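Local coordinates for replicase polyprotein 1a (Avian infectious bronchitis virus, PDB 3LD1), which is cleaved into the non-structural proteins of the viral replicase, including the nsp2 portion studied here, whose own role is not established, at residues K28-A33 / A200-F205; W133-A138 / R148-E153; T213-E218 / V222-A227. The protein carries 3 engineered substitutions. All coordinates share one frame; numbering follows the deposited sequence.

Interaction 1: residues K28-A33 / A200-F205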
loop_
_atom_site.group_PDB
_atom_site.type_symbol
_atom_site.label_atom_id
_atom_site.label_comp_id
_atom_site.label_asym_id
_atom_site.label_seq_id
_atom_site.Cartn_x
_atom_site.Cartn_y
_atom_site.Cartn_z
ATOM N N LYS A 28 11.087 -13.184 -1.441
ATOM C CA LYS A 28 11.205 -12.238 -2.534
ATOM C C LYS A 28 11.154 -10.796 -1.951
ATOM O O LYS A 28 12.026 -9.955 -2.300
ATOM C CB LYS A 28 10.106 -12.566 -3.608
ATOM C CG LYS A 28 9.627 -11.441 -4.699
ATOM C CD LYS A 28 10.819 -10.592 -5.387
ATOM C CE LYS A 28 10.733 -10.539 -6.937
ATOM N NZ LYS A 28 9.333 -10.258 -7.449
ATOM N N ASP A 29 10.156 -10.537 -1.073
ATOM C CA ASP A 29 9.943 -9.216 -0.399
ATOM C C ASP A 29 9.016 -9.498 0.770
ATOM O O ASP A 29 8.817 -10.674 1.106
ATOM C CB ASP A 29 9.245 -8.210 -1.336
ATOM C CG ASP A 29 8.079 -8.846 -2.048
ATOM O OD1 ASP A 29 7.234 -9.485 -1.334
ATOM O OD2 ASP A 29 8.058 -8.796 -3.321
ATOM N N TYR A 30 8.396 -8.453 1.330
ATOM C CA TYR A 30 7.534 -8.606 2.498
ATOM C C TYR A 30 6.253 -9.347 2.161
ATOM O O TYR A 30 5.723 -10.123 2.973
ATOM C CB TYR A 30 7.200 -7.256 3.127
ATOM C CG TYR A 30 6.539 -7.409 4.468
ATOM C CD1 TYR A 30 5.160 -7.514 4.581
ATOM C CD2 TYR A 30 7.297 -7.544 5.633
ATOM C CE1 TYR A 30 4.528 -7.698 5.836
ATOM C CE2 TYR A 30 6.672 -7.752 6.898
ATOM C CZ TYR A 30 5.305 -7.830 6.980
ATOM O OH TYR A 30 4.718 -8.020 8.192
ATOM N N ALA A 31 5.763 -9.141 0.943
ATOM C CA ALA A 31 4.620 -9.907 0.505
ATOM C C ALA A 31 4.904 -11.402 0.539
ATOM O O ALA A 31 4.111 -12.172 1.112
ATOM C CB ALA A 31 4.109 -9.440 -0.826
ATOM N N ASP A 32 6.029 -11.816 -0.026
ATOM C CA ASP A 32 6.379 -13.251 -0.076
ATOM C C ASP A 32 6.571 -13.754 1.376
ATOM O O ASP A 32 5.958 -14.715 1.850
ATOM C CB ASP A 32 7.650 -13.440 -0.951
ATOM C CG ASP A 32 7.967 -14.962 -1.348
ATOM O OD1 ASP A 32 7.067 -15.855 -1.511
ATOM O OD2 ASP A 32 9.181 -15.263 -1.540
ATOM N N ALA A 33 7.363 -13.018 2.129
ATOM C CA ALA A 33 7.647 -13.440 3.475
ATOM C C ALA A 33 6.339 -13.630 4.175
ATOM O O ALA A 33 6.123 -14.677 4.835
ATOM C CB ALA A 33 8.491 -12.411 4.177
ATOM N N ALA A 200 -2.809 -6.297 11.600
ATOM C CA ALA A 200 -3.397 -5.577 10.483
ATOM C C ALA A 200 -2.263 -4.907 9.679
ATOM O O ALA A 200 -2.276 -4.807 8.447
ATOM C CB ALA A 200 -4.348 -4.561 11.035
ATOM N N LEU A 201 -1.245 -4.523 10.404
ATOM C CA LEU A 201 -0.179 -3.807 9.820
ATOM C C LEU A 201 0.737 -4.689 9.016
ATOM O O LEU A 201 1.282 -4.280 7.997
ATOM C CB LEU A 201 0.597 -3.168 10.942
ATOM C CG LEU A 201 1.541 -2.092 10.579
ATOM C CD1 LEU A 201 0.700 -1.021 9.873
ATOM C CD2 LEU A 201 2.022 -1.650 11.895
ATOM N N LYS A 202 0.934 -5.914 9.456
ATOM C CA LYS A 202 1.628 -6.859 8.556
ATOM C C LYS A 202 0.832 -6.991 7.251
ATOM O O LYS A 202 1.379 -6.852 6.156
ATOM C CB LYS A 202 1.771 -8.257 9.198
ATOM C CG LYS A 202 2.605 -8.366 10.512
ATOM C CD LYS A 202 2.397 -9.786 11.134
ATOM C CE LYS A 202 3.434 -10.027 12.253
ATOM N NZ LYS A 202 2.918 -11.075 13.199
ATOM N N MET A 203 -0.469 -7.234 7.364
ATOM C CA MET A 203 -1.301 -7.415 6.190
ATOM C C MET A 203 -1.124 -6.201 5.277
ATOM O O MET A 203 -0.884 -6.336 4.082
ATOM C CB MET A 203 -2.742 -7.668 6.573
ATOM C CG MET A 203 -3.610 -7.926 5.321
ATOM S SD MET A 203 -3.978 -6.353 4.433
ATOM C CE MET A 203 -5.724 -6.170 4.784
ATOM N N ALA A 204 -1.157 -5.016 5.863
ATOM C CA ALA A 204 -1.052 -3.809 5.089
ATOM C C ALA A 204 0.325 -3.641 4.496
ATOM O O ALA A 204 0.443 -3.153 3.346
ATOM C CB ALA A 204 -1.433 -2.596 5.937
ATOM N N PHE A 205 1.384 -4.039 5.219
ATOM C CA PHE A 205 2.750 -3.882 4.607
ATOM C C PHE A 205 2.955 -4.910 3.443
ATOM O O PHE A 205 3.701 -4.646 2.530
ATOM C CB PHE A 205 3.911 -3.976 5.631
ATOM C CG PHE A 205 4.154 -2.688 6.470
ATOM C CD1 PHE A 205 4.305 -1.451 5.859
ATOM C CD2 PHE A 205 4.264 -2.769 7.833
ATOM C CE1 PHE A 205 4.478 -0.326 6.581
ATOM C CE2 PHE A 205 4.481 -1.653 8.594
ATOM C CZ PHE A 205 4.587 -0.397 7.964
#
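Tyr30, in the first turn of helix 30-46, brings its ring against Lys202 and Phe205 of helix 194-207, and this one aromatic residue carries the junction between two helices distant in sequence. Ahead of it, Lys28 gives its backbone N to Asp32 OD2 at 2.8 Å, meeting the anti lone pair of that oxygen. Asp29 is the N-cap: its OD1 accepts from Asp32 N at 2.9 Å, close to straight on to the C-O bond. Its other oxygen, OD2, forms a salt bridge with Lys210, so a single carboxylate caps one helix and ties it to the loop that leaves helix 194-207. At Tyr30 the ring is swung anti to the backbone N (chi1 -169°), which carries it across to the second helix. Phe205 CB sits over one face, 4.2 Å from the centroid of the Tyr30 ring and 28° off its normal, a CH-pi contact made by the methylene and not by the phenylalanine ring. That ring leads away to Met147 and Leu150 of helix 140-162. Near the plane of the tyrosine, at its edge, Lys202 O lies 3.3 Å from Tyr30 CE1. The phenol oxygen abuts the base of the lysine chain, the two side chains crossing at a slant, with Tyr30 OH 3.1 Å from Lys202 CB. Beyond CG that chain runs extended to Ala137 O, which NZ reaches by a hydrogen bond. No hydrogen bond joins the two segments, which are held by van der Waals and CH-pi contact, while the buried Tyr30 hydroxyl is satisfied by Gln135 O, which should limit ring movement.

Interaction 2: residues W133-A138 / R148-E153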
loop_
_atom_site.group_PDB
_atom_site.type_symbol
_atom_site.label_atom_id
_atom_site.label_comp_id
_atom_site.label_asym_id
_atom_site.label_seq_id
_atom_site.Cartn_x
_atom_site.Cartn_y
_atom_site.Cartn_z
ATOM N N TRP A 133 12.151 -11.598 7.846
ATOM C CA TRP A 133 11.457 -12.608 8.673
ATOM C C TRP A 133 11.095 -12.015 10.061
ATOM O O TRP A 133 9.991 -12.253 10.636
ATOM C CB TRP A 133 12.243 -13.935 8.830
ATOM C CG TRP A 133 12.515 -14.803 7.523
ATOM C CD1 TRP A 133 13.738 -15.202 7.072
ATOM C CD2 TRP A 133 11.561 -15.378 6.581
ATOM N NE1 TRP A 133 13.628 -15.920 5.911
ATOM C CE2 TRP A 133 12.311 -16.076 5.602
ATOM C CE3 TRP A 133 10.162 -15.346 6.460
ATOM C CZ2 TRP A 133 11.725 -16.736 4.525
ATOM C CZ3 TRP A 133 9.578 -16.035 5.419
ATOM C CH2 TRP A 133 10.364 -16.715 4.440
ATOM N N LEU A 134 12.008 -11.206 10.584
ATOM C CA LEU A 134 11.753 -10.461 11.836
ATOM C C LEU A 134 10.426 -9.678 11.697
ATOM O O LEU A 134 9.588 -9.647 12.629
ATOM C CB LEU A 134 12.931 -9.544 12.208
ATOM C CG LEU A 134 14.223 -10.343 12.516
ATOM C CD1 LEU A 134 15.399 -9.461 12.831
ATOM C CD2 LEU A 134 14.066 -11.391 13.644
ATOM N N GLN A 135 10.234 -9.139 10.494
ATOM C CA GLN A 135 9.119 -8.277 10.230
ATOM C C GLN A 135 7.864 -9.099 10.101
ATOM O O GLN A 135 6.773 -8.540 10.037
ATOM C CB GLN A 135 9.372 -7.358 9.033
ATOM C CG GLN A 135 10.443 -6.325 9.322
ATOM C CD GLN A 135 11.037 -5.754 8.037
ATOM O OE1 GLN A 135 10.971 -6.431 7.029
ATOM N NE2 GLN A 135 11.606 -4.502 8.056
ATOM N N VAL A 136 7.997 -10.417 10.135
ATOM C CA VAL A 136 6.787 -11.262 10.176
ATOM C C VAL A 136 6.801 -12.188 11.367
ATOM O O VAL A 136 5.986 -13.097 11.452
ATOM C CB VAL A 136 6.539 -12.081 8.819
ATOM C CG1 VAL A 136 6.144 -11.142 7.708
ATOM C CG2 VAL A 136 7.783 -12.812 8.387
ATOM N N ALA A 137 7.707 -11.936 12.307
ATOM C CA ALA A 137 7.763 -12.723 13.509
ATOM C C ALA A 137 6.407 -12.726 14.194
ATOM O O ALA A 137 5.757 -11.733 14.141
ATOM C CB ALA A 137 8.819 -12.170 14.414
ATOM N N ALA A 138 5.959 -13.842 14.780
ATOM C CA ALA A 138 4.862 -13.839 15.784
ATOM C C ALA A 138 5.115 -12.958 17.035
ATOM O O ALA A 138 4.155 -12.408 17.607
ATOM C CB ALA A 138 4.495 -15.292 16.228
ATOM N N ARG A 148 9.284 -0.995 12.050
ATOM C CA ARG A 148 9.502 0.413 12.049
ATOM C C ARG A 148 10.244 0.811 10.793
ATOM O O ARG A 148 10.114 1.923 10.387
ATOM C CB ARG A 148 10.184 0.908 13.365
ATOM C CG ARG A 148 9.230 0.736 14.557
ATOM C CD ARG A 148 9.891 1.006 15.894
ATOM N NE ARG A 148 9.397 2.263 16.419
ATOM C CZ ARG A 148 8.318 2.354 17.164
ATOM N NH1 ARG A 148 7.675 1.245 17.523
ATOM N NH2 ARG A 148 7.924 3.530 17.570
ATOM N N ARG A 149 10.984 -0.108 10.164
ATOM C CA ARG A 149 11.911 0.266 9.073
ATOM C C ARG A 149 11.161 0.485 7.808
ATOM O O ARG A 149 11.683 1.119 6.877
ATOM C CB ARG A 149 12.924 -0.829 8.736
ATOM C CG ARG A 149 13.848 -1.294 9.814
ATOM C CD ARG A 149 14.846 -2.357 9.181
ATOM N NE ARG A 149 16.205 -1.954 9.526
ATOM C CZ ARG A 149 17.189 -1.657 8.677
ATOM N NH1 ARG A 149 17.068 -1.791 7.358
ATOM N NH2 ARG A 149 18.351 -1.275 9.177
ATOM N N LEU A 150 9.988 -0.142 7.743
ATOM C CA LEU A 150 9.150 -0.145 6.548
ATOM C C LEU A 150 8.433 1.191 6.269
ATOM O O LEU A 150 8.089 1.471 5.117
ATOM C CB LEU A 150 8.128 -1.249 6.612
ATOM C CG LEU A 150 8.697 -2.652 6.683
ATOM C CD1 LEU A 150 7.629 -3.692 6.887
ATOM C CD2 LEU A 150 9.531 -2.977 5.507
ATOM N N VAL A 151 8.282 2.017 7.319
ATOM C CA VAL A 151 7.654 3.324 7.218
ATOM C C VAL A 151 8.486 4.151 6.256
ATOM O O VAL A 151 8.026 4.547 5.199
ATOM C CB VAL A 151 7.578 3.947 8.588
ATOM C CG1 VAL A 151 6.944 5.319 8.496
ATOM C CG2 VAL A 151 6.759 3.020 9.556
ATOM N N GLY A 152 9.750 4.314 6.582
ATOM C CA GLY A 152 10.728 4.900 5.680
ATOM C C GLY A 152 10.625 4.374 4.257
ATOM O O GLY A 152 10.591 5.178 3.331
ATOM N N GLU A 153 10.588 3.057 4.040
ATOM C CA GLU A 153 10.565 2.571 2.630
ATOM C C GLU A 153 9.257 3.020 1.970
ATOM O O GLU A 153 9.286 3.598 0.872
ATOM C CB GLU A 153 10.796 1.040 2.449
ATOM C CG GLU A 153 12.267 0.562 2.717
ATOM C CD GLU A 153 12.332 -0.817 3.458
ATOM O OE1 GLU A 153 11.827 -1.845 2.921
ATOM O OE2 GLU A 153 12.906 -0.888 4.586
HETATM O O HOH W 1 13.275 -3.111 6.109
#
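Gln135 reaches from a type I beta turn, Leu134 to Ala137, at the C-terminal side of helix 128-134, and its amide end packs on Leu150 and Arg149 in the kinked part of helix 140-162. Two backbone bonds shape the connection: Val136 N donates to Trp133 O at 2.8 Å, and Ala137 N closes the turn on Leu134 O at 3.0 Å. The van der Waals contacts all centre on the glutamine amide. Extended beyond CG, the Gln135 chain meets Leu150 from the opposite direction, and NE2 comes within 3.6 Å of Leu150 CD2. Arg149 adds the aliphatic part of its chain, its CB lying 4.0 Å from Gln135 NE2. The guanidinium group of Arg149 is engaged with other partners, a salt bridge to Asp123 and a hydrogen bond from NE to Ala119 O; Arg148, next to it, pairs with Asp116 from helix 112-121. These charged pairs fasten the kinked turn to its surroundings without entering the glutamine contact.

Hydrogen bonding supplies the remaining kind of link. Gln135 NE2 donates to Ala146 O, the carbonyl that Leu150 N would take in a regular alpha helix. The N atoms of Arg149 and Leu150 have no bond to the preceding turn, and the side-chain amide is probably able to use this carbonyl for that reason. Its second partner is a water, consistent with both N-H groups of the amide being used. That water lies 2.9 Å from Gln135 NE2, whose hydrogen it accepts, and donates in turn to Glu153 OE2 at 2.7 Å.

Interaction 3: residues T213-E218 / V222-A227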
loop_
_atom_site.group_PDB
_atom_site.type_symbol
_atom_site.label_atom_id
_atom_site.label_comp_id
_atom_site.label_asym_id
_atom_site.label_seq_id
_atom_site.Cartn_x
_atom_site.Cartn_y
_atom_site.Cartn_z
ATOM N N THR A 213 0.705 2.527 -6.212
ATOM C CA THR A 213 0.012 3.123 -7.374
ATOM C C THR A 213 -0.903 4.197 -6.913
ATOM O O THR A 213 -1.912 3.897 -6.243
ATOM C CB THR A 213 -0.963 2.127 -8.059
ATOM O OG1 THR A 213 -0.424 0.836 -7.957
ATOM C CG2 THR A 213 -1.184 2.460 -9.561
ATOM N N VAL A 214 -0.599 5.425 -7.302
ATOM C CA VAL A 214 -1.492 6.560 -7.090
ATOM C C VAL A 214 -2.509 6.751 -8.246
ATOM O O VAL A 214 -2.148 6.699 -9.425
ATOM C CB VAL A 214 -0.628 7.797 -6.898
ATOM C CG1 VAL A 214 -1.435 9.056 -6.945
ATOM C CG2 VAL A 214 0.092 7.703 -5.516
ATOM N N VAL A 215 -3.779 6.938 -7.923
ATOM C CA VAL A 215 -4.782 7.210 -8.967
ATOM C C VAL A 215 -5.639 8.374 -8.541
ATOM O O VAL A 215 -5.487 8.829 -7.390
ATOM C CB VAL A 215 -5.753 6.014 -9.228
ATOM C CG1 VAL A 215 -4.983 4.793 -9.778
ATOM C CG2 VAL A 215 -6.553 5.721 -7.967
ATOM N N VAL A 216 -6.561 8.839 -9.411
ATOM C CA VAL A 216 -7.543 9.801 -8.919
ATOM C C VAL A 216 -8.928 9.253 -8.947
ATOM O O VAL A 216 -9.379 8.792 -9.986
ATOM C CB VAL A 216 -7.537 11.056 -9.699
ATOM C CG1 VAL A 216 -8.663 11.955 -9.194
ATOM C CG2 VAL A 216 -6.181 11.743 -9.572
ATOM N N MET A 217 -9.589 9.303 -7.810
ATOM C CA MET A 217 -10.934 8.922 -7.709
ATOM C C MET A 217 -11.761 9.950 -6.919
ATOM O O MET A 217 -11.403 10.368 -5.780
ATOM C CB MET A 217 -11.005 7.612 -6.968
ATOM C CG MET A 217 -10.197 6.469 -7.588
ATOM S SD MET A 217 -10.209 4.874 -6.638
ATOM C CE MET A 217 -11.773 4.062 -7.083
ATOM N N GLU A 218 -12.891 10.323 -7.509
ATOM C CA GLU A 218 -13.817 11.240 -6.883
ATOM C C GLU A 218 -13.098 12.526 -6.468
ATOM O O GLU A 218 -13.340 13.089 -5.373
ATOM C CB GLU A 218 -14.556 10.543 -5.736
ATOM C CG GLU A 218 -15.565 9.481 -6.234
ATOM C CD GLU A 218 -16.490 10.047 -7.325
ATOM O OE1 GLU A 218 -17.101 11.111 -7.051
ATOM O OE2 GLU A 218 -16.570 9.484 -8.470
ATOM N N VAL A 222 -5.704 8.894 -4.398
ATOM C CA VAL A 222 -5.798 7.764 -3.493
ATOM C C VAL A 222 -4.648 6.802 -3.789
ATOM O O VAL A 222 -4.223 6.693 -4.888
ATOM C CB VAL A 222 -7.187 7.057 -3.483
ATOM C CG1 VAL A 222 -8.299 7.961 -4.040
ATOM C CG2 VAL A 222 -7.149 5.649 -4.141
ATOM N N VAL A 223 -4.069 6.215 -2.754
ATOM C CA VAL A 223 -3.044 5.211 -2.937
ATOM C C VAL A 223 -3.813 3.915 -2.938
ATOM O O VAL A 223 -4.389 3.526 -1.903
ATOM C CB VAL A 223 -2.063 5.248 -1.764
ATOM C CG1 VAL A 223 -1.281 3.958 -1.670
ATOM C CG2 VAL A 223 -1.104 6.363 -1.941
ATOM N N ARG A 224 -3.913 3.298 -4.114
ATOM C CA ARG A 224 -4.634 2.029 -4.238
ATOM C C ARG A 224 -4.268 1.095 -3.089
ATOM O O ARG A 224 -5.142 0.642 -2.369
ATOM C CB ARG A 224 -4.298 1.370 -5.578
ATOM C CG ARG A 224 -4.972 2.091 -6.807
ATOM C CD ARG A 224 -6.052 1.181 -7.430
ATOM N NE ARG A 224 -5.500 0.566 -8.632
ATOM C CZ ARG A 224 -5.780 0.981 -9.867
ATOM N NH1 ARG A 224 -6.661 1.995 -10.048
ATOM N NH2 ARG A 224 -5.190 0.383 -10.906
ATOM N N GLU A 225 -2.972 0.857 -2.875
ATOM C CA GLU A 225 -2.548 -0.215 -1.967
ATOM C C GLU A 225 -2.964 -0.103 -0.481
ATOM O O GLU A 225 -3.092 -1.113 0.187
ATOM C CB GLU A 225 -1.059 -0.494 -2.097
ATOM C CG GLU A 225 -0.682 -0.982 -3.497
ATOM C CD GLU A 225 -0.554 0.148 -4.504
ATOM O OE1 GLU A 225 -0.553 1.344 -4.150
ATOM O OE2 GLU A 225 -0.408 -0.194 -5.675
ATOM N N PHE A 226 -3.189 1.101 0.020
ATOM C CA PHE A 226 -3.722 1.288 1.368
ATOM C C PHE A 226 -5.185 1.062 1.439
ATOM O O PHE A 226 -5.731 1.131 2.533
ATOM C CB PHE A 226 -3.553 2.717 1.809
ATOM C CG PHE A 226 -2.141 3.179 1.821
ATOM C CD1 PHE A 226 -1.097 2.267 1.909
ATOM C CD2 PHE A 226 -1.841 4.546 1.740
ATOM C CE1 PHE A 226 0.259 2.699 1.927
ATOM C CE2 PHE A 226 -0.486 5.004 1.768
ATOM C CZ PHE A 226 0.558 4.086 1.871
ATOM N N ALA A 227 -5.840 0.812 0.304
ATOM C CA ALA A 227 -7.272 0.981 0.275
ATOM C C ALA A 227 -7.940 -0.007 1.197
ATOM O O ALA A 227 -8.716 0.404 2.019
ATOM C CB ALA A 227 -7.892 0.966 -1.163
#
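Val215 and Val222 form the hydrogen-bonded pair of an antiparallel beta hairpin, with Val215 N on Val222 O at 3.1 Å and Val222 N on Val215 O at 3.0 Å. One residue along, Val214 and Val223 make a non-hydrogen-bonded pair on the face of the sheet opposite the Val215 and Val222 side chains, their CG2 methyls 4.0 Å apart. On the Val215-Val222 face Val215 CG2 meets Val222 CG2 at 3.9 Å, and Met217 crosses Val222 at about a right angle. Val215 CG1, anti to its own carbonyl carbon (chi1 -64°), is directed at Arg224 and lies 3.3 Å from NH1 of its guanidinium.

At the open end of the hairpin, Arg224 N still bonds to Thr213 O at 3.0 Å. Here the carboxylate of Glu225, brought round by a bend at chi2 (80°), grips Thr213 twice: OE1 accepts from Thr213 N at 2.7 Å, and OE2 accepts from Thr213 OG1 through its syn lone pair at 2.5 Å, a very short distance whose exact value is doubtful.

Farther out, Val223 CG1 sits over the centre of one face of the Phe226 ring, which also touches Ile234 and Asn235 of helix 232-243 and Val154 of helix 140-162. Val214 rests on Ala161 and Leu162. With both oxygens engaged, the buried Glu225 carboxylate is probably restrained in rotation and its charge stabilised by the N-H and hydroxyl it accepts from.

Interactions 1 and 2 adjoin, their centres 8 Å apart, and interaction 2 is nested along the chain within the loop closed by interaction 1. Together they bring helices 30-46, 128-134, 140-162 and 194-207 into one buried cluster, joined where Tyr30 packs on Val136. Interaction 3 opens only after interaction 1 has closed: strand 214-217 is the next element after helix 194-207. Its centre is 19 Å from that of interaction 1 and 23 Å from that of interaction 2, and it touches neither. Helix 140-162 spans the gap, contributing to interaction 2 and also touching residues of the hairpin, so the two-stranded sheet is seated against the helical part of this nsp2 fragment.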